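Polymerase X (Deinococcus radiodurans, PDB 2W9M) probably catalyses template-directed DNA synthesis as a family X polymerase and carries a three-zinc PHP domain, probably a phosphoesterase. Local coordinates at residues 161-169 with 525-533; 503-514 with 535-545. All blocks are in the same frame, centred on the assembly; numbering follows the deposited sequence.

Contact 1 of 2, residues 161-169 with 525-533; sequences QSLRAGLAV and DARYGVMQA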
ATOM      1  N   GLN A 161       0.823  10.661   8.776  1.00 35.13           N
ATOM      2  CA  GLN A 161       1.557  10.328   7.560  1.00 26.68           C
ATOM      3  C   GLN A 161       1.452   8.842   7.236  1.00 31.44           C
ATOM      4  O   GLN A 161       1.167   8.030   8.112  1.00 32.93           O
ATOM      5  CB  GLN A 161       3.028  10.715   7.712  1.00 23.61           C
ATOM      6  CG  GLN A 161       3.251  12.188   8.009  1.00 27.74           C
ATOM      7  CD  GLN A 161       2.675  13.078   6.933  1.00 26.57           C
ATOM      8  OE1 GLN A 161       2.629  12.699   5.762  1.00 45.85           O
ATOM      9  NE2 GLN A 161       2.233  14.266   7.319  1.00 29.22           N
ATOM     10  N   SER A 162       1.682   8.488   5.975  1.00 30.45           N
ATOM     11  CA  SER A 162       1.700   7.086   5.580  1.00 25.67           C
ATOM     12  C   SER A 162       2.962   6.439   6.125  1.00 24.37           C
ATOM     13  O   SER A 162       3.957   7.121   6.364  1.00 24.71           O
ATOM     14  CB  SER A 162       1.647   6.938   4.053  1.00 29.15           C
ATOM     15  OG  SER A 162       2.863   7.337   3.440  1.00 26.25           O
ATOM     16  N   LEU A 163       2.918   5.127   6.329  1.00 29.95           N
ATOM     17  CA  LEU A 163       4.086   4.398   6.808  1.00 22.58           C
ATOM     18  C   LEU A 163       5.274   4.612   5.879  1.00 36.85           C
ATOM     19  O   LEU A 163       6.420   4.638   6.323  1.00 33.67           O
ATOM     20  CB  LEU A 163       3.781   2.905   6.917  1.00 25.07           C
ATOM     21  CG  LEU A 163       4.943   2.009   7.352  1.00 34.61           C
ATOM     22  CD1 LEU A 163       5.512   2.473   8.690  1.00 32.40           C
ATOM     23  CD2 LEU A 163       4.499   0.554   7.426  1.00 29.03           C
ATOM     24  N   ARG A 164       4.995   4.766   4.587  1.00 32.13           N
ATOM     25  CA  ARG A 164       6.047   4.945   3.590  1.00 28.96           C
ATOM     26  C   ARG A 164       6.830   6.240   3.807  1.00 30.09           C
ATOM     27  O   ARG A 164       8.053   6.220   3.886  1.00 30.38           O
ATOM     28  CB  ARG A 164       5.462   4.912   2.173  1.00 36.93           C
ATOM     29  CG  ARG A 164       6.507   5.069   1.082  1.00 38.72           C
ATOM     30  CD  ARG A 164       5.889   5.304  -0.294  1.00 43.18           C
ATOM     31  NE  ARG A 164       5.219   4.120  -0.824  1.00 48.01           N
ATOM     32  CZ  ARG A 164       3.906   4.026  -1.010  1.00 49.34           C
ATOM     33  NH1 ARG A 164       3.119   5.053  -0.712  1.00 43.73           N
ATOM     34  NH2 ARG A 164       3.381   2.909  -1.496  1.00 41.94           N
ATOM     35  N   ALA A 165       6.118   7.361   3.900  1.00 28.46           N
ATOM     36  CA  ALA A 165       6.751   8.661   4.118  1.00 30.02           C
ATOM     37  C   ALA A 165       7.507   8.726   5.442  1.00 23.89           C
ATOM     38  O   ALA A 165       8.649   9.177   5.489  1.00 36.36           O
ATOM     39  CB  ALA A 165       5.716   9.778   4.045  1.00 30.86           C
ATOM     40  N   GLY A 166       6.866   8.281   6.517  1.00 25.88           N
ATOM     41  CA  GLY A 166       7.494   8.286   7.827  1.00 28.37           C
ATOM     42  C   GLY A 166       8.758   7.444   7.879  1.00 29.18           C
ATOM     43  O   GLY A 166       9.766   7.843   8.458  1.00 32.80           O
ATOM     44  N   LEU A 167       8.705   6.269   7.266  1.00 21.32           N
ATOM     45  CA  LEU A 167       9.840   5.352   7.278  1.00 30.82           C
ATOM     46  C   LEU A 167      10.977   5.865   6.398  1.00 36.08           C
ATOM     47  O   LEU A 167      12.144   5.792   6.776  1.00 34.34           O
ATOM     48  CB  LEU A 167       9.399   3.956   6.826  1.00 32.93           C
ATOM     49  CG  LEU A 167      10.296   2.758   7.143  1.00 36.68           C
ATOM     50  CD1 LEU A 167      10.855   2.864   8.546  1.00 35.34           C
ATOM     51  CD2 LEU A 167       9.516   1.459   6.978  1.00 37.93           C
ATOM     52  N   ALA A 168      10.629   6.385   5.223  1.00 32.39           N
ATOM     53  CA  ALA A 168      11.617   6.967   4.316  1.00 27.43           C
ATOM     54  C   ALA A 168      12.357   8.131   4.969  1.00 27.45           C
ATOM     55  O   ALA A 168      13.581   8.209   4.901  1.00 30.29           O
ATOM     56  CB  ALA A 168      10.949   7.423   3.025  1.00 30.27           C
ATOM     57  N   VAL A 169      11.612   9.033   5.599  1.00 26.47           N
ATOM     58  CA  VAL A 169      12.217  10.188   6.254  1.00 32.42           C
ATOM     59  C   VAL A 169      13.104   9.775   7.430  1.00 31.34           C
ATOM     60  O   VAL A 169      14.209  10.291   7.588  1.00 32.75           O
ATOM     61  CB  VAL A 169      11.158  11.213   6.708  1.00 32.85           C
ATOM     62  CG1 VAL A 169      11.797  12.282   7.583  1.00 25.78           C
ATOM     63  CG2 VAL A 169      10.478  11.839   5.491  1.00 28.00           C
ATOM     64  N   ASP A 525       7.680  -2.401  -2.222  1.00 28.12           N
ATOM     65  CA  ASP A 525       6.651  -2.186  -1.213  1.00 29.01           C
ATOM     66  C   ASP A 525       6.448  -3.442  -0.373  1.00 27.66           C
ATOM     67  O   ASP A 525       5.886  -3.380   0.719  1.00 24.51           O
ATOM     68  CB  ASP A 525       5.330  -1.760  -1.860  1.00 24.41           C
ATOM     69  CG  ASP A 525       5.352  -0.318  -2.334  1.00 44.81           C
ATOM     70  OD1 ASP A 525       4.334   0.143  -2.895  1.00 44.44           O
ATOM     71  OD2 ASP A 525       6.391   0.357  -2.150  1.00 45.91           O
ATOM     72  N   ALA A 526       6.910  -4.578  -0.889  1.00 25.38           N
ATOM     73  CA  ALA A 526       6.775  -5.856  -0.192  1.00 23.40           C
ATOM     74  C   ALA A 526       7.146  -5.716   1.280  1.00 26.66           C
ATOM     75  O   ALA A 526       6.535  -6.331   2.152  1.00 28.29           O
ATOM     76  CB  ALA A 526       7.640  -6.901  -0.852  1.00 18.68           C
ATOM     77  N   ARG A 527       8.154  -4.892   1.537  1.00 23.96           N
ATOM     78  CA  ARG A 527       8.644  -4.614   2.880  1.00 26.57           C
ATOM     79  C   ARG A 527       7.565  -4.086   3.830  1.00 31.42           C
ATOM     80  O   ARG A 527       7.614  -4.348   5.030  1.00 24.80           O
ATOM     81  CB  ARG A 527       9.812  -3.635   2.775  1.00 29.54           C
ATOM     82  CG  ARG A 527       9.976  -2.656   3.907  1.00 41.81           C
ATOM     83  CD  ARG A 527      10.704  -1.417   3.391  1.00 44.68           C
ATOM     84  NE  ARG A 527      11.582  -0.827   4.397  1.00 62.61           N
ATOM     85  CZ  ARG A 527      12.181   0.352   4.260  1.00 55.29           C
ATOM     86  NH1 ARG A 527      11.985   1.069   3.160  1.00 53.51           N
ATOM     87  NH2 ARG A 527      12.967   0.818   5.223  1.00 65.37           N
ATOM     88  N   TYR A 528       6.592  -3.353   3.297  1.00 25.03           N
ATOM     89  CA  TYR A 528       5.498  -2.829   4.113  1.00 18.58           C
ATOM     90  C   TYR A 528       4.457  -3.900   4.416  1.00 18.76           C
ATOM     91  O   TYR A 528       3.912  -3.949   5.515  1.00 27.17           O
ATOM     92  CB  TYR A 528       4.836  -1.620   3.439  1.00 19.47           C
ATOM     93  CG  TYR A 528       5.808  -0.527   3.070  1.00 25.55           C
ATOM     94  CD1 TYR A 528       6.050  -0.203   1.738  1.00 27.23           C
ATOM     95  CD2 TYR A 528       6.495   0.176   4.052  1.00 30.02           C
ATOM     96  CE1 TYR A 528       6.944   0.792   1.395  1.00 25.20           C
ATOM     97  CE2 TYR A 528       7.391   1.176   3.719  1.00 30.27           C
ATOM     98  CZ  TYR A 528       7.611   1.481   2.389  1.00 42.10           C
ATOM     99  OH  TYR A 528       8.502   2.477   2.059  1.00 55.38           O
ATOM    100  N   GLY A 529       4.177  -4.748   3.433  1.00 19.34           N
ATOM    101  CA  GLY A 529       3.276  -5.869   3.627  1.00 20.15           C
ATOM    102  C   GLY A 529       3.836  -6.851   4.638  1.00 24.81           C
ATOM    103  O   GLY A 529       3.108  -7.383   5.473  1.00 27.84           O
ATOM    104  N   VAL A 530       5.140  -7.088   4.561  1.00 20.30           N
ATOM    105  CA  VAL A 530       5.810  -7.995   5.487  1.00 22.60           C
ATOM    106  C   VAL A 530       5.731  -7.499   6.936  1.00 30.22           C
ATOM    107  O   VAL A 530       5.559  -8.298   7.855  1.00 31.68           O
ATOM    108  CB  VAL A 530       7.280  -8.230   5.086  1.00 18.96           C
ATOM    109  CG1 VAL A 530       8.048  -8.877   6.222  1.00 19.73           C
ATOM    110  CG2 VAL A 530       7.355  -9.084   3.828  1.00 22.36           C
ATOM    111  N   MET A 531       5.848  -6.188   7.137  1.00 26.70           N
ATOM    112  CA  MET A 531       5.744  -5.610   8.478  1.00 25.07           C
ATOM    113  C   MET A 531       4.368  -5.872   9.081  1.00 25.16           C
ATOM    114  O   MET A 531       4.244  -6.105  10.282  1.00 31.51           O
ATOM    115  CB  MET A 531       6.020  -4.102   8.452  1.00 24.10           C
ATOM    116  CG  MET A 531       7.399  -3.725   7.944  1.00 24.93           C
ATOM    117  SD  MET A 531       7.735  -1.952   8.068  1.00 43.16           S
ATOM    118  CE  MET A 531       7.934  -1.762   9.841  1.00 32.90           C
ATOM    119  N   GLN A 532       3.339  -5.826   8.239  1.00 23.95           N
ATOM    120  CA  GLN A 532       1.976  -6.132   8.663  1.00 24.00           C
ATOM    121  C   GLN A 532       1.817  -7.628   8.951  1.00 30.17           C
ATOM    122  O   GLN A 532       1.209  -8.017   9.951  1.00 31.47           O
ATOM    123  CB  GLN A 532       0.963  -5.698   7.596  1.00 24.45           C
ATOM    124  CG  GLN A 532       1.159  -4.278   7.083  1.00 25.39           C
ATOM    125  CD  GLN A 532       1.271  -3.252   8.202  1.00 30.39           C
ATOM    126  OE1 GLN A 532       0.341  -3.055   8.985  1.00 29.14           O
ATOM    127  NE2 GLN A 532       2.415  -2.585   8.269  1.00 19.39           N
ATOM    128  N   ALA A 533       2.363  -8.463   8.071  1.00 21.63           N
ATOM    129  CA  ALA A 533       2.278  -9.912   8.238  1.00 29.57           C
ATOM    130  C   ALA A 533       2.962 -10.385   9.523  1.00 29.64           C
ATOM    131  O   ALA A 533       2.485 -11.303  10.187  1.00 30.50           O
ATOM    132  CB  ALA A 533       2.868 -10.623   7.027  1.00 20.39           C
TER
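Leu163, Arg164 and Leu167 of helix 163-169, in the polymerase part of the chain, meet Asp525, Tyr528 and Met531 of segment 525-533, in the PHP domain. This is a domain-domain interface. The axes of helices 163-169 and 526-533 cross at 103° and come no closer than 11.5 Å, so long side chains span the gap.

The apolar part centres on Tyr528. Leu167 CD2 sits at the edge of its ring, 3.9 Å from Tyr528 CE2. Leu163 CD2 approaches the ring obliquely, also 3.9 Å from Tyr528 CD2. The sulfur of Met531 touches both leucines, with SD 4.0 Å from Leu167 CD2. Leu167 also lies over one face of the Arg527 guanidinium.

The polar part is a salt bridge. Arg164 NH2 donates to Asp525 OD1 at 3.2 Å, with an N-H...O angle of 150°. The oxygen lies near the guanidinium plane, but NH2 comes from above the carboxylate plane. The arginine chain is extended as far as CD and then bends at chi3 (-70°), which brings the guanidinium past Tyr528 to Asp525. With an alanine in place of Arg164, Asp525 is likely to lose this charge partner and the hydroxyl end of Tyr528 its cover. The methylene lost there now packs closely: Arg164 CG is 3.4 Å from Tyr528 OH.

Contact 2 of 2, residues 503-514 with 535-545; sequences LRWRERLKFAIN and KAGLTPAHVVN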
ATOM      1  N   LEU A 503      -4.403 -11.463  12.184  1.00 31.22           N
ATOM      2  CA  LEU A 503      -4.053 -12.025  13.486  1.00 34.29           C
ATOM      3  C   LEU A 503      -5.147 -12.968  13.974  1.00 28.07           C
ATOM      4  O   LEU A 503      -4.862 -14.035  14.506  1.00 34.13           O
ATOM      5  CB  LEU A 503      -3.823 -10.907  14.513  1.00 20.88           C
ATOM      6  CG  LEU A 503      -3.446 -11.337  15.933  1.00 24.83           C
ATOM      7  CD1 LEU A 503      -2.168 -12.158  15.932  1.00 28.76           C
ATOM      8  CD2 LEU A 503      -3.302 -10.124  16.836  1.00 29.73           C
ATOM      9  N   ARG A 504      -6.399 -12.569  13.781  1.00 25.61           N
ATOM     10  CA  ARG A 504      -7.536 -13.373  14.216  1.00 24.00           C
ATOM     11  C   ARG A 504      -7.739 -14.630  13.376  1.00 24.51           C
ATOM     12  O   ARG A 504      -8.283 -15.620  13.858  1.00 31.30           O
ATOM     13  CB  ARG A 504      -8.818 -12.534  14.205  1.00 28.91           C
ATOM     14  CG  ARG A 504      -8.908 -11.526  15.338  1.00 19.54           C
ATOM     15  CD  ARG A 504     -10.155 -10.659  15.231  1.00 28.65           C
ATOM     16  NE  ARG A 504     -11.388 -11.421  15.415  1.00 28.11           N
ATOM     17  CZ  ARG A 504     -12.363 -11.503  14.514  1.00 36.20           C
ATOM     18  NH1 ARG A 504     -12.257 -10.866  13.358  1.00 37.73           N
ATOM     19  NH2 ARG A 504     -13.452 -12.214  14.771  1.00 38.50           N
ATOM     20  N   TRP A 505      -7.307 -14.588  12.118  1.00 37.04           N
ATOM     21  CA  TRP A 505      -7.590 -15.665  11.168  1.00 28.95           C
ATOM     22  C   TRP A 505      -6.356 -16.468  10.761  1.00 26.48           C
ATOM     23  O   TRP A 505      -6.436 -17.315   9.869  1.00 25.12           O
ATOM     24  CB  TRP A 505      -8.261 -15.102   9.908  1.00 24.05           C
ATOM     25  CG  TRP A 505      -9.714 -14.780  10.075  1.00 22.36           C
ATOM     26  CD1 TRP A 505     -10.250 -13.637  10.591  1.00 23.25           C
ATOM     27  CD2 TRP A 505     -10.823 -15.615   9.714  1.00 29.65           C
ATOM     28  NE1 TRP A 505     -11.625 -13.707  10.576  1.00 28.52           N
ATOM     29  CE2 TRP A 505     -12.002 -14.915  10.042  1.00 26.84           C
ATOM     30  CE3 TRP A 505     -10.935 -16.889   9.142  1.00 22.39           C
ATOM     31  CZ2 TRP A 505     -13.273 -15.442   9.823  1.00 30.51           C
ATOM     32  CZ3 TRP A 505     -12.195 -17.413   8.923  1.00 20.91           C
ATOM     33  CH2 TRP A 505     -13.348 -16.691   9.262  1.00 31.72           C
ATOM     34  N   ARG A 506      -5.226 -16.209  11.413  1.00 27.07           N
ATOM     35  CA  ARG A 506      -3.959 -16.835  11.033  1.00 27.73           C
ATOM     36  C   ARG A 506      -3.979 -18.361  11.042  1.00 30.42           C
ATOM     37  O   ARG A 506      -3.153 -18.997  10.387  1.00 42.31           O
ATOM     38  CB  ARG A 506      -2.797 -16.321  11.893  1.00 30.69           C
ATOM     39  CG  ARG A 506      -3.100 -16.163  13.375  1.00 25.59           C
ATOM     40  CD  ARG A 506      -1.804 -16.081  14.170  1.00 24.04           C
ATOM     41  NE  ARG A 506      -1.385 -17.402  14.628  1.00 50.42           N
ATOM     42  CZ  ARG A 506      -0.125 -17.824  14.654  1.00 41.50           C
ATOM     43  NH1 ARG A 506       0.847 -17.032  14.228  1.00 33.90           N
ATOM     44  NH2 ARG A 506       0.160 -19.043  15.092  1.00 61.70           N
ATOM     45  N   GLU A 507      -4.914 -18.944  11.782  1.00 38.96           N
ATOM     46  CA  GLU A 507      -5.006 -20.395  11.895  1.00 37.63           C
ATOM     47  C   GLU A 507      -5.873 -20.986  10.793  1.00 35.35           C
ATOM     48  O   GLU A 507      -5.835 -22.191  10.548  1.00 32.88           O
ATOM     49  CB  GLU A 507      -5.601 -20.786  13.249  1.00 36.55           C
ATOM     50  CG  GLU A 507      -4.899 -20.183  14.454  1.00 64.08           C
ATOM     51  CD  GLU A 507      -3.694 -20.988  14.893  1.00 79.11           C
ATOM     52  OE1 GLU A 507      -2.943 -21.464  14.015  1.00 86.76           O
ATOM     53  OE2 GLU A 507      -3.498 -21.143  16.119  1.00 85.01           O
ATOM     54  N   ARG A 508      -6.649 -20.137  10.124  1.00 31.14           N
ATOM     55  CA  ARG A 508      -7.700 -20.621   9.232  1.00 32.54           C
ATOM     56  C   ARG A 508      -7.514 -20.267   7.753  1.00 32.54           C
ATOM     57  O   ARG A 508      -8.197 -20.812   6.889  1.00 28.32           O
ATOM     58  CB  ARG A 508      -9.068 -20.141   9.725  1.00 34.91           C
ATOM     59  CG  ARG A 508      -9.348 -20.507  11.181  1.00 41.42           C
ATOM     60  CD  ARG A 508     -10.823 -20.804  11.408  1.00 47.08           C
ATOM     61  NE  ARG A 508     -11.591 -19.613  11.755  1.00 53.74           N
ATOM     62  CZ  ARG A 508     -12.897 -19.481  11.538  1.00 60.89           C
ATOM     63  NH1 ARG A 508     -13.574 -20.461  10.954  1.00 39.72           N
ATOM     64  NH2 ARG A 508     -13.522 -18.364  11.891  1.00 59.61           N
ATOM     65  N   LEU A 509      -6.591 -19.362   7.457  1.00 29.13           N
ATOM     66  CA  LEU A 509      -6.391 -18.935   6.077  1.00 31.93           C
ATOM     67  C   LEU A 509      -4.936 -19.046   5.644  1.00 27.11           C
ATOM     68  O   LEU A 509      -4.021 -19.013   6.471  1.00 28.45           O
ATOM     69  CB  LEU A 509      -6.862 -17.490   5.885  1.00 23.91           C
ATOM     70  CG  LEU A 509      -8.309 -17.171   6.257  1.00 28.24           C
ATOM     71  CD1 LEU A 509      -8.519 -15.663   6.336  1.00 29.04           C
ATOM     72  CD2 LEU A 509      -9.259 -17.800   5.261  1.00 28.48           C
ATOM     73  N   LYS A 510      -4.736 -19.194   4.339  1.00 28.15           N
ATOM     74  CA  LYS A 510      -3.434 -18.966   3.740  1.00 24.69           C
ATOM     75  C   LYS A 510      -3.451 -17.552   3.186  1.00 20.11           C
ATOM     76  O   LYS A 510      -4.463 -17.100   2.662  1.00 22.80           O
ATOM     77  CB  LYS A 510      -3.159 -19.973   2.626  1.00 28.07           C
ATOM     78  CG  LYS A 510      -2.762 -21.349   3.125  1.00 37.09           C
ATOM     79  CD  LYS A 510      -1.936 -22.098   2.091  1.00 61.19           C
ATOM     80  CE  LYS A 510      -0.462 -21.717   2.167  1.00 54.27           C
ATOM     81  NZ  LYS A 510      -0.245 -20.247   2.045  1.00 58.78           N
ATOM     82  N   PHE A 511      -2.340 -16.845   3.306  1.00 18.34           N
ATOM     83  CA  PHE A 511      -2.300 -15.458   2.869  1.00 18.38           C
ATOM     84  C   PHE A 511      -1.347 -15.266   1.703  1.00 26.67           C
ATOM     85  O   PHE A 511      -0.506 -16.121   1.418  1.00 27.08           O
ATOM     86  CB  PHE A 511      -1.898 -14.544   4.026  1.00 14.91           C
ATOM     87  CG  PHE A 511      -2.812 -14.637   5.209  1.00 19.99           C
ATOM     88  CD1 PHE A 511      -2.599 -15.590   6.187  1.00 19.24           C
ATOM     89  CD2 PHE A 511      -3.892 -13.778   5.336  1.00 22.43           C
ATOM     90  CE1 PHE A 511      -3.443 -15.685   7.276  1.00 24.49           C
ATOM     91  CE2 PHE A 511      -4.735 -13.864   6.421  1.00 19.77           C
ATOM     92  CZ  PHE A 511      -4.509 -14.820   7.395  1.00 22.93           C
ATOM     93  N   ALA A 512      -1.489 -14.132   1.028  1.00 20.29           N
ATOM     94  CA  ALA A 512      -0.558 -13.747  -0.014  1.00 24.43           C
ATOM     95  C   ALA A 512      -0.121 -12.297   0.203  1.00 21.07           C
ATOM     96  O   ALA A 512      -0.952 -11.385   0.207  1.00 30.06           O
ATOM     97  CB  ALA A 512      -1.206 -13.920  -1.385  1.00 26.73           C
ATOM     98  N   ILE A 513       1.174 -12.085   0.402  1.00 18.84           N
ATOM     99  CA  ILE A 513       1.705 -10.734   0.535  1.00 23.96           C
ATOM    100  C   ILE A 513       2.043 -10.184  -0.845  1.00 20.28           C
ATOM    101  O   ILE A 513       3.100 -10.477  -1.399  1.00 34.37           O
ATOM    102  CB  ILE A 513       2.944 -10.691   1.450  1.00 20.92           C
ATOM    103  CG1 ILE A 513       2.632 -11.350   2.793  1.00 23.14           C
ATOM    104  CG2 ILE A 513       3.394  -9.258   1.679  1.00 21.75           C
ATOM    105  CD1 ILE A 513       3.840 -11.483   3.706  1.00 21.23           C
ATOM    106  N   ASN A 514       1.129  -9.388  -1.393  1.00 25.77           N
ATOM    107  CA  ASN A 514       1.243  -8.890  -2.764  1.00 20.02           C
ATOM    108  C   ASN A 514       1.439  -7.378  -2.815  1.00 29.76           C
ATOM    109  O   ASN A 514       0.749  -6.632  -2.122  1.00 32.73           O
ATOM    110  CB  ASN A 514      -0.003  -9.271  -3.568  1.00 20.88           C
ATOM    111  CG  ASN A 514      -0.237 -10.782  -3.616  1.00 36.33           C
ATOM    112  OD1 ASN A 514       0.642 -11.574  -3.261  1.00 25.29           O
ATOM    113  ND2 ASN A 514      -1.426 -11.183  -4.057  1.00 20.43           N
ATOM    114  N   LYS A 535       3.358  -8.737  12.374  1.00 29.38           N
ATOM    115  CA  LYS A 535       2.543  -8.406  13.536  1.00 27.95           C
ATOM    116  C   LYS A 535       1.407  -9.412  13.695  1.00 34.37           C
ATOM    117  O   LYS A 535       0.931  -9.648  14.801  1.00 33.95           O
ATOM    118  CB  LYS A 535       2.000  -6.982  13.419  1.00 21.00           C
ATOM    119  CG  LYS A 535       3.095  -5.928  13.433  1.00 37.94           C
ATOM    120  CD  LYS A 535       2.671  -4.662  12.718  1.00 40.29           C
ATOM    121  CE  LYS A 535       1.591  -3.921  13.486  1.00 48.67           C
ATOM    122  NZ  LYS A 535       1.018  -2.816  12.665  1.00 61.27           N
ATOM    123  N   ALA A 536       0.978 -10.008  12.588  1.00 26.66           N
ATOM    124  CA  ALA A 536      -0.072 -11.011  12.641  1.00 22.04           C
ATOM    125  C   ALA A 536       0.510 -12.369  13.031  1.00 26.09           C
ATOM    126  O   ALA A 536      -0.222 -13.308  13.334  1.00 37.62           O
ATOM    127  CB  ALA A 536      -0.802 -11.094  11.311  1.00 19.57           C
ATOM    128  N   GLY A 537       1.835 -12.467  13.025  1.00 29.18           N
ATOM    129  CA  GLY A 537       2.506 -13.693  13.423  1.00 34.20           C
ATOM    130  C   GLY A 537       2.624 -14.721  12.309  1.00 32.49           C
ATOM    131  O   GLY A 537       2.668 -15.924  12.565  1.00 29.35           O
ATOM    132  N   LEU A 538       2.695 -14.250  11.070  1.00 22.19           N
ATOM    133  CA  LEU A 538       2.739 -15.158   9.930  1.00 28.34           C
ATOM    134  C   LEU A 538       4.155 -15.641   9.637  1.00 29.22           C
ATOM    135  O   LEU A 538       5.116 -14.872   9.714  1.00 31.22           O
ATOM    136  CB  LEU A 538       2.138 -14.500   8.684  1.00 20.13           C
ATOM    137  CG  LEU A 538       0.677 -14.063   8.792  1.00 23.90           C
ATOM    138  CD1 LEU A 538       0.155 -13.651   7.426  1.00 18.47           C
ATOM    139  CD2 LEU A 538      -0.178 -15.172   9.390  1.00 18.36           C
ATOM    140  N   THR A 539       4.268 -16.923   9.307  1.00 20.85           N
ATOM    141  CA  THR A 539       5.530 -17.522   8.886  1.00 29.87           C
ATOM    142  C   THR A 539       5.500 -17.755   7.374  1.00 32.67           C
ATOM    143  O   THR A 539       4.449 -17.623   6.743  1.00 28.23           O
ATOM    144  CB  THR A 539       5.762 -18.872   9.588  1.00 36.18           C
ATOM    145  OG1 THR A 539       4.714 -19.784   9.231  1.00 30.74           O
ATOM    146  CG2 THR A 539       5.781 -18.697  11.102  1.00 34.02           C
ATOM    147  N   PRO A 540       6.650 -18.105   6.781  1.00 32.81           N
ATOM    148  CA  PRO A 540       6.640 -18.400   5.345  1.00 27.85           C
ATOM    149  C   PRO A 540       5.604 -19.462   4.990  1.00 30.06           C
ATOM    150  O   PRO A 540       5.125 -19.486   3.857  1.00 34.04           O
ATOM    151  CB  PRO A 540       8.048 -18.934   5.090  1.00 24.46           C
ATOM    152  CG  PRO A 540       8.883 -18.297   6.137  1.00 22.46           C
ATOM    153  CD  PRO A 540       8.008 -18.155   7.349  1.00 27.52           C
ATOM    154  N   ALA A 541       5.257 -20.320   5.948  1.00 32.05           N
ATOM    155  CA  ALA A 541       4.303 -21.398   5.693  1.00 32.08           C
ATOM    156  C   ALA A 541       2.855 -20.909   5.597  1.00 32.03           C
ATOM    157  O   ALA A 541       1.995 -21.608   5.064  1.00 30.59           O
ATOM    158  CB  ALA A 541       4.433 -22.496   6.746  1.00 19.09           C
ATOM    159  N   HIS A 542       2.591 -19.712   6.116  1.00 30.25           N
ATOM    160  CA  HIS A 542       1.261 -19.111   6.027  1.00 26.01           C
ATOM    161  C   HIS A 542       1.082 -18.355   4.715  1.00 24.21           C
ATOM    162  O   HIS A 542      -0.036 -17.983   4.355  1.00 25.88           O
ATOM    163  CB  HIS A 542       1.025 -18.132   7.183  1.00 28.03           C
ATOM    164  CG  HIS A 542       0.787 -18.788   8.509  1.00 43.48           C
ATOM    165  ND1 HIS A 542       1.785 -18.958   9.445  1.00 35.94           N
ATOM    166  CD2 HIS A 542      -0.341 -19.289   9.065  1.00 42.24           C
ATOM    167  CE1 HIS A 542       1.285 -19.549  10.516  1.00 34.23           C
ATOM    168  NE2 HIS A 542      -0.003 -19.758  10.312  1.00 51.01           N
ATOM    169  N   VAL A 543       2.186 -18.121   4.010  1.00 18.73           N
ATOM    170  CA  VAL A 543       2.188 -17.254   2.837  1.00 22.28           C
ATOM    171  C   VAL A 543       2.548 -18.006   1.553  1.00 27.45           C
ATOM    172  O   VAL A 543       3.669 -18.497   1.415  1.00 27.53           O
ATOM    173  CB  VAL A 543       3.189 -16.096   3.030  1.00 23.61           C
ATOM    174  CG1 VAL A 543       3.250 -15.217   1.788  1.00 27.55           C
ATOM    175  CG2 VAL A 543       2.825 -15.280   4.251  1.00 17.83           C
ATOM    176  N   VAL A 544       1.610 -18.074   0.608  1.00 24.59           N
ATOM    177  CA  VAL A 544       1.844 -18.774  -0.660  1.00 30.70           C
ATOM    178  C   VAL A 544       3.014 -18.215  -1.473  1.00 30.08           C
ATOM    179  O   VAL A 544       3.629 -18.946  -2.240  1.00 40.70           O
ATOM    180  CB  VAL A 544       0.599 -18.773  -1.565  1.00 31.44           C
ATOM    181  CG1 VAL A 544      -0.537 -19.530  -0.907  1.00 37.12           C
ATOM    182  CG2 VAL A 544       0.187 -17.347  -1.886  1.00 28.86           C
ATOM    183  N   ASN A 545       3.316 -16.929  -1.313  1.00 26.16           N
ATOM    184  CA  ASN A 545       4.436 -16.316  -2.026  1.00 25.23           C
ATOM    185  C   ASN A 545       5.768 -17.011  -1.757  1.00 30.30           C
ATOM    186  O   ASN A 545       6.726 -16.831  -2.509  1.00 40.09           O
ATOM    187  CB  ASN A 545       4.574 -14.832  -1.667  1.00 32.18           C
ATOM    188  CG  ASN A 545       3.296 -14.058  -1.873  1.00 26.22           C
ATOM    189  OD1 ASN A 545       2.364 -14.158  -1.077  1.00 26.94           O
ATOM    190  ND2 ASN A 545       3.246 -13.273  -2.940  1.00 28.79           N
TER
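Strand 511-514 is the last of the seven parallel strands of the PHP domain, a distorted (beta/alpha)7 barrel, and the loop after helix 526-535 runs along it. A single beta bridge joins Phe511 and Val543. Phe511 N donates to His542 O at 2.8 Å, almost straight at 178°, and Val544 N donates to Phe511 O at 3.0 Å. Lys510 NZ adds a weak bond to the same His542 O.

Apolar groups fill in around the bridge. Leu538 CD1 packs 3.6 Å from Phe511 CD1, and Ile513 CD1 meets Val543 CG2. The His542 ring is anchored within its own loop, where its ND1 accepts from Thr539 N. Its edge turns to the carbonyl of Arg506, with CD2 3.1 Å from Arg506 O.

Near the start of the loop, Gly537 forms a Schellman motif at the end of the helix. Arg506 bends at chi3 (-92°), which turns its guanidinium edge to the carbonyls of Ala536 and Gly537.

At the other end, Asn545 ND2 makes two bonds. One goes to Gly329 O, linking strands 329-333 and 511-514 where the barrel closes. Asn514 ND2 is bonded to Glu487. Its other amide atom, Asn514 OD1, accepts from Asn545 ND2 at 3.1 Å and 173°, with the two amide planes steeply inclined.

Overall arrangement
Contact 1 and contact 2 lie about 18 Å apart, centre to centre, and segment 525-533 of contact 1 lies between the two segments of contact 2 in the chain. Strand 511-514 leads through the zinc ligands Asp516 and His518 to helix 526-535, and that helix runs into loop 535-545. The helix therefore meets the polymerase part in contact 1 and also packs on the strand of contact 2: Ala533 CB is 3.6 Å from Ile513 CD1. Ala533 O probably accepts from Leu538 N at 3.1 Å. The side chain of Asn514 is about 8 Å from a bound zinc ion, and that of Asp525 about 11 Å.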